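Local coordinates for protein pyridine synthase TbtD (Thermobispora bispora, PDB 5WA4) that probably catalyses the formal [4+2] aza-cycloaddition that forms the central pyridine ring of the thiopeptide antibiotic thiomuracin, working on a leader-peptide-bearing precursor, at residues Ala19-Met22 with Asp23-Ile26. Numbering follows the deposited sequence.
Sequences AGPM and DDLI
The P21 carbonyl starts the first turn of helix 22-35: its O accepts the amide of D24 at 3.2 Å, with N lying well above the carbonyl plane, and more weakly that of L25 (N to O 3.3 Å). One residue on, I26 N bonds M22 O at 3.1 Å in a second i to i+4 link, almost in line with the C=O bond (166°). P21 holds the N-cap position; having no side-chain hydroxyl or carboxylate to offer, it caps nothing with its side chain, and its pyrrolidine ring packs on D24 instead. The P21 and D24 side chains cross obliquely, CB and CG of the ring being the atoms near D24 OD2, with P21 CB 3.4 Å from it. That carboxylate is held by charge, OD2 in a salt bridge to R86 and OD1 in one to R159. On another side of the turn M22 and L25 run side by side in the same direction, SD meeting CD2 at 4.0 Å. M22 CG stands anti to the backbone N (chi1 -171°), and the bend at chi2 (62°) brings SD beside the leucine. D23, in the first turn, forms a salt bridge through OD1 to R48, linking the helix start to strand 44-49. In this protein of the lantibiotic dehydratase C-terminal family, the turn is entered from the loop after strand 9-16. Y82 of helix 64-85 touches P21, D24 and L25, helix 135-159 packs on D23 and I26, and L56 of strand 55-62 meets M22, L25 and I26, seating the first turn against the antiparallel sheet.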
loop_
_atom_site.group_PDB
_atom_site.type_symbol
_atom_site.label_atom_id
_atom_site.label_comp_id
_atom_site.label_asym_id
_atom_site.label_seq_id
_atom_site.Cartn_x
_atom_site.Cartn_y
_atom_site.Cartn_z
ATOM N N ALA E 19 -33.878 1.183 28.482
ATOM C CA ALA E 19 -33.157 2.021 29.427
ATOM C C ALA E 19 -33.223 1.441 30.813
ATOM O O ALA E 19 -32.770 2.055 31.782
ATOM C CB ALA E 19 -33.709 3.442 29.418
ATOM N N GLY E 20 -33.807 0.257 30.915
ATOM C CA GLY E 20 -33.896 -0.399 32.206
ATOM C C GLY E 20 -32.569 -0.994 32.641
ATOM O O GLY E 20 -31.635 -1.092 31.841
ATOM N N PRO E 21 -32.475 -1.387 33.918
ATOM C CA PRO E 21 -31.287 -2.100 34.412
ATOM C C PRO E 21 -31.199 -3.523 33.831
ATOM O O PRO E 21 -31.946 -4.417 34.247
ATOM C CB PRO E 21 -31.492 -2.124 35.933
ATOM C CG PRO E 21 -32.968 -1.963 36.125
ATOM C CD PRO E 21 -33.471 -1.137 34.973
ATOM N N MET E 22 -30.297 -3.715 32.868
ATOM C CA MET E 22 -30.147 -4.995 32.172
ATOM C C MET E 22 -29.669 -6.107 33.110
ATOM O O MET E 22 -30.225 -7.207 33.075
ATOM C CB MET E 22 -29.187 -4.840 30.990
ATOM C CG MET E 22 -29.095 -6.035 30.047
ATOM S SD MET E 22 -30.632 -6.454 29.194
ATOM C CE MET E 22 -30.828 -5.111 28.031
ATOM N N ASP E 23 -28.668 -5.828 33.956
ATOM C CA ASP E 23 -28.172 -6.839 34.925
ATOM C C ASP E 23 -29.316 -7.393 35.794
ATOM O O ASP E 23 -29.198 -8.478 36.367
ATOM C CB ASP E 23 -27.065 -6.265 35.845
ATOM C CG ASP E 23 -25.667 -6.268 35.195
ATOM O OD1 ASP E 23 -25.566 -6.374 33.960
ATOM O OD2 ASP E 23 -24.650 -6.124 35.911
ATOM N N ASP E 24 -30.418 -6.643 35.894
ATOM C CA ASP E 24 -31.539 -7.033 36.751
ATOM C C ASP E 24 -32.506 -7.922 36.005
ATOM O O ASP E 24 -33.026 -8.886 36.568
ATOM C CB ASP E 24 -32.287 -5.805 37.302
ATOM C CG ASP E 24 -31.670 -5.253 38.591
ATOM O OD1 ASP E 24 -31.177 -6.046 39.439
ATOM O OD2 ASP E 24 -31.684 -4.009 38.736
ATOM N N LEU E 25 -32.761 -7.583 34.745
ATOM C CA LEU E 25 -33.599 -8.416 33.891
ATOM C C LEU E 25 -33.005 -9.810 33.778
ATOM O O LEU E 25 -33.729 -10.804 33.719
ATOM C CB LEU E 25 -33.754 -7.791 32.503
ATOM C CG LEU E 25 -34.247 -8.685 31.355
ATOM C CD1 LEU E 25 -35.645 -9.222 31.585
ATOM C CD2 LEU E 25 -34.206 -7.907 30.069
ATOM N N ILE E 26 -31.677 -9.866 33.745
ATOM C CA ILE E 26 -30.966 -11.132 33.675
ATOM C C ILE E 26 -31.319 -11.962 34.903
ATOM O O ILE E 26 -31.894 -13.048 34.774
ATOM C CB ILE E 26 -29.418 -10.917 33.556
ATOM C CG1 ILE E 26 -29.036 -10.571 32.113
ATOM C CG2 ILE E 26 -28.631 -12.142 34.010
ATOM C CD1 ILE E 26 -27.611 -10.110 31.966
#